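Local coordinates for fimbrium subunit Fim1C (Bacteroides vulgatus, PDB 4QB7), which is probably a component of the tip of the fimbrium, a filamentous cell-surface appendage that mediates adhesion and biofilm formation, at residues Q109-S114 against P122-E127; H325-T330 against V340-E345. All blocks are in the same frame, centred on the assembly; numbering follows the deposited sequence.

Contact 1 of 2, residues Q109-S114 against P122-E127; sequences QKITLS and PTITFE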
ATOM      1  N   GLN A 109       3.488 -10.276  -9.380  1.00 53.52           N
ATOM      2  CA  GLN A 109       3.163  -9.120  -8.546  1.00 51.44           C
ATOM      3  C   GLN A 109       3.089  -7.796  -9.272  1.00 55.12           C
ATOM      4  O   GLN A 109       2.774  -6.792  -8.632  1.00 55.20           O
ATOM      5  CB  GLN A 109       4.228  -8.990  -7.434  1.00 51.60           C
ATOM      6  CG  GLN A 109       4.722 -10.295  -6.786  1.00 51.10           C
ATOM      7  CD  GLN A 109       3.664 -11.084  -6.032  1.00 58.14           C
ATOM      8  OE1 GLN A 109       2.519 -10.640  -5.828  1.00 50.28           O
ATOM      9  NE2 GLN A 109       4.048 -12.252  -5.529  1.00 41.48           N
ATOM     10  N   LYS A 110       3.378  -7.780 -10.583  1.00 51.51           N
ATOM     11  CA  LYS A 110       3.489  -6.584 -11.431  1.00 50.33           C
ATOM     12  C   LYS A 110       4.702  -5.767 -10.942  1.00 52.62           C
ATOM     13  O   LYS A 110       4.664  -4.539 -10.928  1.00 54.31           O
ATOM     14  CB  LYS A 110       2.194  -5.757 -11.518  1.00 51.43           C
ATOM     15  CG  LYS A 110       1.138  -6.432 -12.353  1.00 57.22           C
ATOM     16  CD  LYS A 110      -0.078  -5.536 -12.522  1.00 62.53           C
ATOM     17  CE  LYS A 110      -1.102  -6.127 -13.465  1.00 74.60           C
ATOM     18  NZ  LYS A 110      -0.581  -6.254 -14.858  1.00 89.32           N
ATOM     19  N   ILE A 111       5.779  -6.491 -10.556  1.00 46.22           N
ATOM     20  CA  ILE A 111       7.089  -6.026 -10.103  1.00 44.95           C
ATOM     21  C   ILE A 111       8.114  -6.379 -11.196  1.00 52.01           C
ATOM     22  O   ILE A 111       8.252  -7.536 -11.557  1.00 51.35           O
ATOM     23  CB  ILE A 111       7.488  -6.654  -8.707  1.00 46.27           C
ATOM     24  CG1 ILE A 111       6.651  -6.113  -7.540  1.00 44.97           C
ATOM     25  CG2 ILE A 111       8.979  -6.490  -8.402  1.00 46.06           C
ATOM     26  CD1 ILE A 111       6.825  -6.931  -6.183  1.00 46.11           C
ATOM     27  N   THR A 112       8.831  -5.380 -11.708  1.00 52.14           N
ATOM     28  CA  THR A 112       9.920  -5.526 -12.690  1.00 52.36           C
ATOM     29  C   THR A 112      11.177  -5.059 -11.960  1.00 54.11           C
ATOM     30  O   THR A 112      11.179  -3.978 -11.356  1.00 53.42           O
ATOM     31  CB  THR A 112       9.612  -4.738 -13.983  1.00 63.17           C
ATOM     32  OG1 THR A 112       8.406  -5.227 -14.556  1.00 66.44           O
ATOM     33  CG2 THR A 112      10.721  -4.841 -15.011  1.00 63.48           C
ATOM     34  N   LEU A 113      12.223  -5.884 -11.961  1.00 48.92           N
ATOM     35  CA  LEU A 113      13.453  -5.546 -11.247  1.00 46.53           C
ATOM     36  C   LEU A 113      14.518  -5.019 -12.190  1.00 54.33           C
ATOM     37  O   LEU A 113      14.524  -5.329 -13.398  1.00 55.67           O
ATOM     38  CB  LEU A 113      14.008  -6.770 -10.498  1.00 45.12           C
ATOM     39  CG  LEU A 113      13.102  -7.518  -9.535  1.00 46.79           C
ATOM     40  CD1 LEU A 113      13.782  -8.744  -9.079  1.00 46.84           C
ATOM     41  CD2 LEU A 113      12.756  -6.684  -8.329  1.00 44.35           C
ATOM     42  N   SER A 114      15.456  -4.250 -11.617  1.00 50.60           N
ATOM     43  CA  SER A 114      16.632  -3.761 -12.324  1.00 50.37           C
ATOM     44  C   SER A 114      17.470  -4.986 -12.711  1.00 56.05           C
ATOM     45  O   SER A 114      17.475  -5.977 -11.975  1.00 55.51           O
ATOM     46  CB  SER A 114      17.411  -2.796 -11.439  1.00 51.27           C
ATOM     47  OG  SER A 114      17.630  -3.362 -10.158  1.00 53.47           O
ATOM     48  N   PRO A 122      19.663  -1.415  -6.322  1.00 42.16           N
ATOM     49  CA  PRO A 122      18.659  -1.826  -7.322  1.00 41.76           C
ATOM     50  C   PRO A 122      17.441  -0.884  -7.421  1.00 48.43           C
ATOM     51  O   PRO A 122      17.340   0.139  -6.711  1.00 47.98           O
ATOM     52  CB  PRO A 122      18.265  -3.227  -6.843  1.00 42.55           C
ATOM     53  CG  PRO A 122      18.451  -3.179  -5.367  1.00 45.61           C
ATOM     54  CD  PRO A 122      19.656  -2.311  -5.147  1.00 41.56           C
ATOM     55  N   THR A 123      16.532  -1.209  -8.368  1.00 46.13           N
ATOM     56  CA  THR A 123      15.270  -0.487  -8.587  1.00 45.74           C
ATOM     57  C   THR A 123      14.163  -1.507  -8.840  1.00 49.78           C
ATOM     58  O   THR A 123      14.450  -2.678  -9.143  1.00 49.63           O
ATOM     59  CB  THR A 123      15.322   0.583  -9.726  1.00 53.42           C
ATOM     60  OG1 THR A 123      15.442  -0.025 -11.016  1.00 57.54           O
ATOM     61  CG2 THR A 123      16.400   1.617  -9.534  1.00 50.27           C
ATOM     62  N   ILE A 124      12.905  -1.051  -8.676  1.00 44.80           N
ATOM     63  CA  ILE A 124      11.669  -1.773  -8.919  1.00 43.62           C
ATOM     64  C   ILE A 124      10.743  -0.878  -9.715  1.00 50.54           C
ATOM     65  O   ILE A 124      10.485   0.251  -9.293  1.00 50.27           O
ATOM     66  CB  ILE A 124      10.982  -2.216  -7.604  1.00 45.11           C
ATOM     67  CG1 ILE A 124      11.675  -3.429  -6.960  1.00 44.21           C
ATOM     68  CG2 ILE A 124       9.470  -2.471  -7.804  1.00 43.98           C
ATOM     69  CD1 ILE A 124      11.182  -3.707  -5.570  1.00 42.37           C
ATOM     70  N   THR A 125      10.251  -1.374 -10.865  1.00 48.17           N
ATOM     71  CA  THR A 125       9.195  -0.744 -11.639  1.00 47.39           C
ATOM     72  C   THR A 125       7.922  -1.462 -11.186  1.00 51.45           C
ATOM     73  O   THR A 125       7.818  -2.697 -11.304  1.00 51.14           O
ATOM     74  CB  THR A 125       9.458  -0.799 -13.131  1.00 50.83           C
ATOM     75  OG1 THR A 125      10.658  -0.084 -13.386  1.00 51.80           O
ATOM     76  CG2 THR A 125       8.299  -0.192 -13.947  1.00 46.34           C
ATOM     77  N   PHE A 126       6.990  -0.696 -10.608  1.00 46.50           N
ATOM     78  CA  PHE A 126       5.788  -1.256 -10.030  1.00 45.35           C
ATOM     79  C   PHE A 126       4.505  -0.655 -10.628  1.00 50.43           C
ATOM     80  O   PHE A 126       4.397   0.564 -10.799  1.00 49.90           O
ATOM     81  CB  PHE A 126       5.845  -1.026  -8.514  1.00 45.90           C
ATOM     82  CG  PHE A 126       4.683  -1.541  -7.692  1.00 46.26           C
ATOM     83  CD1 PHE A 126       4.558  -2.896  -7.406  1.00 47.38           C
ATOM     84  CD2 PHE A 126       3.759  -0.661  -7.141  1.00 46.70           C
ATOM     85  CE1 PHE A 126       3.491  -3.366  -6.644  1.00 47.66           C
ATOM     86  CE2 PHE A 126       2.702  -1.134  -6.368  1.00 48.64           C
ATOM     87  CZ  PHE A 126       2.573  -2.483  -6.126  1.00 46.67           C
ATOM     88  N   GLU A 127       3.539  -1.541 -10.948  1.00 47.42           N
ATOM     89  CA  GLU A 127       2.207  -1.209 -11.458  1.00 47.15           C
ATOM     90  C   GLU A 127       1.164  -1.626 -10.434  1.00 50.85           C
ATOM     91  O   GLU A 127       1.262  -2.707  -9.854  1.00 51.96           O
ATOM     92  CB  GLU A 127       1.922  -1.870 -12.815  1.00 49.31           C
ATOM     93  CG  GLU A 127       0.789  -1.186 -13.563  1.00 55.52           C
ATOM     94  CD  GLU A 127       0.140  -1.907 -14.730  1.00 73.86           C
ATOM     95  OE1 GLU A 127       0.758  -2.831 -15.304  1.00 62.82           O
ATOM     96  OE2 GLU A 127      -1.000  -1.526 -15.081  1.00 77.79           O
TER
HETATM   97  O   HOH W   1       0.872  -4.849  -8.301  1.00 40.72           O

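Contact 2 of 2, residues H325-T330 against V340-E345; sequences HTYVLT and VEDNME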
ATOM      1  N   HIS A 325      -3.930   6.130   5.918  1.00 41.97           N
ATOM      2  CA  HIS A 325      -4.932   7.213   5.971  1.00 40.57           C
ATOM      3  C   HIS A 325      -6.339   6.667   6.169  1.00 45.67           C
ATOM      4  O   HIS A 325      -6.748   5.717   5.487  1.00 46.48           O
ATOM      5  CB  HIS A 325      -4.922   8.085   4.706  1.00 40.14           C
ATOM      6  CG  HIS A 325      -3.632   8.796   4.422  1.00 43.62           C
ATOM      7  ND1 HIS A 325      -3.371  10.047   4.945  1.00 45.80           N
ATOM      8  CD2 HIS A 325      -2.622   8.455   3.584  1.00 44.42           C
ATOM      9  CE1 HIS A 325      -2.192  10.401   4.458  1.00 45.04           C
ATOM     10  NE2 HIS A 325      -1.717   9.485   3.615  1.00 44.83           N
ATOM     11  N   THR A 326      -7.067   7.252   7.125  1.00 41.86           N
ATOM     12  CA  THR A 326      -8.491   6.981   7.355  1.00 41.15           C
ATOM     13  C   THR A 326      -9.203   8.284   7.150  1.00 43.63           C
ATOM     14  O   THR A 326      -8.930   9.241   7.890  1.00 44.02           O
ATOM     15  CB  THR A 326      -8.808   6.399   8.751  1.00 46.31           C
ATOM     16  OG1 THR A 326      -8.082   5.190   8.975  1.00 45.97           O
ATOM     17  CG2 THR A 326     -10.317   6.185   8.960  1.00 37.38           C
ATOM     18  N   TYR A 327     -10.081   8.355   6.150  1.00 38.62           N
ATOM     19  CA  TYR A 327     -10.843   9.586   5.924  1.00 37.09           C
ATOM     20  C   TYR A 327     -12.177   9.499   6.620  1.00 41.84           C
ATOM     21  O   TYR A 327     -12.898   8.507   6.450  1.00 42.08           O
ATOM     22  CB  TYR A 327     -11.057   9.851   4.440  1.00 37.03           C
ATOM     23  CG  TYR A 327      -9.796   9.955   3.623  1.00 37.28           C
ATOM     24  CD1 TYR A 327      -8.904  11.009   3.812  1.00 39.46           C
ATOM     25  CD2 TYR A 327      -9.528   9.045   2.604  1.00 37.35           C
ATOM     26  CE1 TYR A 327      -7.728  11.103   3.066  1.00 40.39           C
ATOM     27  CE2 TYR A 327      -8.364   9.142   1.834  1.00 38.34           C
ATOM     28  CZ  TYR A 327      -7.463  10.168   2.077  1.00 44.79           C
ATOM     29  OH  TYR A 327      -6.328  10.288   1.311  1.00 44.07           O
ATOM     30  N   VAL A 328     -12.497  10.507   7.444  1.00 38.94           N
ATOM     31  CA  VAL A 328     -13.797  10.562   8.104  1.00 37.89           C
ATOM     32  C   VAL A 328     -14.575  11.686   7.448  1.00 43.48           C
ATOM     33  O   VAL A 328     -14.143  12.841   7.487  1.00 44.88           O
ATOM     34  CB  VAL A 328     -13.697  10.693   9.639  1.00 40.40           C
ATOM     35  CG1 VAL A 328     -15.085  10.753  10.283  1.00 38.33           C
ATOM     36  CG2 VAL A 328     -12.867   9.547  10.223  1.00 39.39           C
ATOM     37  N   LEU A 329     -15.689  11.327   6.799  1.00 40.80           N
ATOM     38  CA  LEU A 329     -16.607  12.226   6.070  1.00 40.88           C
ATOM     39  C   LEU A 329     -17.848  12.528   6.882  1.00 44.51           C
ATOM     40  O   LEU A 329     -18.560  11.594   7.294  1.00 42.75           O
ATOM     41  CB  LEU A 329     -17.061  11.578   4.744  1.00 40.43           C
ATOM     42  CG  LEU A 329     -16.173  11.586   3.521  1.00 44.74           C
ATOM     43  CD1 LEU A 329     -14.755  11.060   3.813  1.00 44.52           C
ATOM     44  CD2 LEU A 329     -16.817  10.767   2.456  1.00 47.09           C
ATOM     45  N   THR A 330     -18.111  13.832   7.114  1.00 41.35           N
ATOM     46  CA  THR A 330     -19.283  14.282   7.838  1.00 40.85           C
ATOM     47  C   THR A 330     -20.234  14.912   6.840  1.00 46.40           C
ATOM     48  O   THR A 330     -19.910  15.930   6.233  1.00 46.73           O
ATOM     49  CB  THR A 330     -18.926  15.234   9.006  1.00 44.83           C
ATOM     50  OG1 THR A 330     -18.055  14.569   9.914  1.00 41.92           O
ATOM     51  CG2 THR A 330     -20.163  15.692   9.771  1.00 41.21           C
ATOM     52  N   VAL A 340     -14.107  16.652   5.391  1.00 44.68           N
ATOM     53  CA  VAL A 340     -13.211  15.509   5.532  1.00 44.15           C
ATOM     54  C   VAL A 340     -12.160  15.728   6.602  1.00 49.05           C
ATOM     55  O   VAL A 340     -11.595  16.808   6.704  1.00 49.62           O
ATOM     56  CB  VAL A 340     -12.526  15.186   4.159  1.00 47.58           C
ATOM     57  CG1 VAL A 340     -11.624  13.950   4.228  1.00 46.62           C
ATOM     58  CG2 VAL A 340     -13.556  15.009   3.065  1.00 46.83           C
ATOM     59  N   GLU A 341     -11.870  14.668   7.361  1.00 46.32           N
ATOM     60  CA  GLU A 341     -10.778  14.595   8.328  1.00 47.02           C
ATOM     61  C   GLU A 341      -9.855  13.496   7.869  1.00 50.56           C
ATOM     62  O   GLU A 341     -10.302  12.363   7.682  1.00 49.50           O
ATOM     63  CB  GLU A 341     -11.239  14.302   9.770  1.00 48.80           C
ATOM     64  CG  GLU A 341     -12.266  15.239  10.379  1.00 63.01           C
ATOM     65  CD  GLU A 341     -12.796  14.732  11.711  1.00 91.73           C
ATOM     66  OE1 GLU A 341     -12.045  14.816  12.712  1.00 96.50           O
ATOM     67  OE2 GLU A 341     -13.935  14.204  11.746  1.00 77.72           O
ATOM     68  N   ASP A 342      -8.586  13.816   7.673  1.00 47.47           N
ATOM     69  CA  ASP A 342      -7.579  12.832   7.295  1.00 46.34           C
ATOM     70  C   ASP A 342      -6.888  12.376   8.569  1.00 50.58           C
ATOM     71  O   ASP A 342      -6.056  13.100   9.120  1.00 52.35           O
ATOM     72  CB  ASP A 342      -6.588  13.457   6.291  1.00 48.20           C
ATOM     73  CG  ASP A 342      -5.604  12.533   5.609  1.00 52.99           C
ATOM     74  OD1 ASP A 342      -5.522  11.350   6.000  1.00 49.74           O
ATOM     75  OD2 ASP A 342      -4.914  12.994   4.679  1.00 60.33           O
ATOM     76  N   ASN A 343      -7.282  11.224   9.081  1.00 46.81           N
ATOM     77  CA  ASN A 343      -6.648  10.680  10.275  1.00 47.75           C
ATOM     78  C   ASN A 343      -5.483   9.819   9.837  1.00 51.41           C
ATOM     79  O   ASN A 343      -5.685   8.832   9.114  1.00 53.26           O
ATOM     80  CB  ASN A 343      -7.654   9.905  11.119  1.00 50.08           C
ATOM     81  CG  ASN A 343      -8.794  10.762  11.605  1.00 62.25           C
ATOM     82  OD1 ASN A 343      -9.940  10.355  11.578  1.00 59.40           O
ATOM     83  ND2 ASN A 343      -8.510  11.963  12.073  1.00 54.51           N
HETATM   84  N   MSE A 344      -4.259  10.212  10.208  1.00 44.81           N
HETATM   85  CA  MSE A 344      -3.068   9.478   9.754  1.00 42.34           C
HETATM   86  C   MSE A 344      -2.367   8.707  10.874  1.00 49.33           C
HETATM   87  O   MSE A 344      -2.374   9.115  12.024  1.00 51.47           O
HETATM   88  CB  MSE A 344      -2.070  10.441   9.097  1.00 42.92           C
HETATM   89  CG  MSE A 344      -2.688  11.336   8.033  1.00 47.04           C
HETATM   90 SE   MSE A 344      -1.420  12.688   7.642  0.75 52.75          SE
HETATM   91  CE  MSE A 344      -2.423  13.889   6.844  1.00 50.79           C
ATOM     92  N   GLU A 345      -1.758   7.602  10.512  1.00 47.45           N
ATOM     93  CA  GLU A 345      -0.964   6.697  11.352  1.00 48.92           C
ATOM     94  C   GLU A 345       0.275   6.309  10.610  1.00 56.18           C
ATOM     95  O   GLU A 345       0.255   6.215   9.380  1.00 56.37           O
ATOM     96  CB  GLU A 345      -1.739   5.411  11.637  1.00 50.04           C
ATOM     97  CG  GLU A 345      -2.275   5.232  13.039  1.00 68.95           C
ATOM     98  CD  GLU A 345      -3.030   3.920  13.170  1.00102.08           C
ATOM     99  OE1 GLU A 345      -4.234   3.894  12.821  1.00 98.61           O
ATOM    100  OE2 GLU A 345      -2.396   2.901  13.537  1.00 99.73           O
TER
HETATM  101  O   HOH W   2      -5.347   5.401   9.978  1.00 53.25           O
HETATM  102  O   HOH W   3     -15.527  14.760   9.411  1.00 52.73           O

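Contact 1 of 2, residues Q109-S114 against P122-E127
Lys-110 to Ser-114 runs antiparallel to Thr-123 to Glu-127, strands 111-113 and 123-127 having N-to-C directions 158° apart and axes approaching to 4.6 Å. Thr-112 and Thr-125 form the hydrogen-bonded pair, each N-H reaching the other's carbonyl, while Glu-127 N bonds to Lys-110 O and Ser-114 N to Thr-123 O, the last with its donor lying above the carbonyl plane. A water donates to both Gln-109 O and Glu-127 O, extending the ladder beyond the last direct bond. At the other end Ser-114 adds a side-chain rung: chi1 of 50° sets OG between its own backbone N and carbonyl carbon, where it accepts the Thr-123 N-H at 3.0 Å and nearly straight (165°). An alanine here would probably leave Thr-123 N without this acceptor and weaken the closure of the hairpin beside Pro-122. One face of the ribbon is apolar. Leu-113 and Ile-124 lie side by side, pointing the same way, with CD2 of Leu-113 and CG1 of Ile-124 3.7 Å apart; Ile-111 CG1 meets the edge of the Phe-126 ring at CD1 (3.8 Å), and its CG2 faces Ile-124 CG2 at 4.1 Å. The opposite face carries the two threonines, whose CB atoms are 4.0 Å apart. Beyond them, Lys-110 NZ and Glu-127 OE1 form a long salt bridge of 3.7 Å. Tyr-96 of strand 90-97 touches Ile-111, Leu-113 and Ile-124, and Phe-126 bonds through its backbone to Ala-206; a beta hairpin with one face turned to a second sheet is consistent with the sandwich architecture of the transthyretin clan.

Contact 2 of 2, residues H325-T330 against V340-E345
His-325 turns CG beside its backbone N (chi1 -61°), whereas Asp-342 holds CG anti to its own N (chi1 -170°), and these opposed choices bring imidazole and carboxylate together diagonally across the strand pair. ND1 of His-325 donates to the syn lone pair of Asp-342 OD1 at 2.7 Å, with the ring and carboxylate planes 44° apart. Thr-318 OG1 bonds to Asp-342 OD2 and the backbone N of Lys-320 to His-325 NE2, so each group is held at two points; with NE2 accepting and ND1 donating, the ring is probably neutral. The selenomethionine Met-344 lies alongside the same ring, its CG 3.4 Å from His-325 ND1. Next along this face, the Tyr-327 ring runs beside Asp-342, CE1 lying 3.6 Å from the carboxylate carbon CG, while its OH bonds to Thr-318 OG1. Val-340 follows, with CG1 4.0 Å from Tyr-327 CD1 and CG2 4.2 Å from Leu-329 CD1. The backbone frame is that of a beta hairpin: paired N-H to carbonyl bonds join Thr-326 with Asn-343 and Val-328 with Glu-341, and His-325, Tyr-327 and Leu-329 use their backbones to bond strand 159-178, giving a central strand flanked on both edges within the mixed sheet. On the face with Thr-326, the Asn-343 side chain crosses that of Val-328 obliquely, OD1 lying 3.3 Å from Val-328 CG2. Glu-341 lies beside Val-328 and points the same way, with OE2 3.9 Å from Val-328 CG1; a water accepts a hydrogen bond from Thr-330 OG1 and donates to both Glu-341 OE2 and Val-328 O.

Overall arrangement
From the N terminus, strand 15-18 and helix 30-36 precede strands 40-47, 64-72 and 90-97; the chain then turns into contact 1, which closes a seven-residue loop. Strand 123-127 is next paired on its far edge by strand 203-209. Strand 159-178, laid down in between, later receives strand 323-331 in parallel, and contact 2 closes the final hairpin by adding strand 338-346. The two loops follow in series, neither nesting nor crossing. The centres of the two contacts lie about 30 Å apart on opposite sides of the chain's centre, their nearest atoms about 15 Å apart. Contact 2 belongs to the mixed sheet; contact 1 belongs to another, whose side chains touch strands 40-47 and 90-97 of the first.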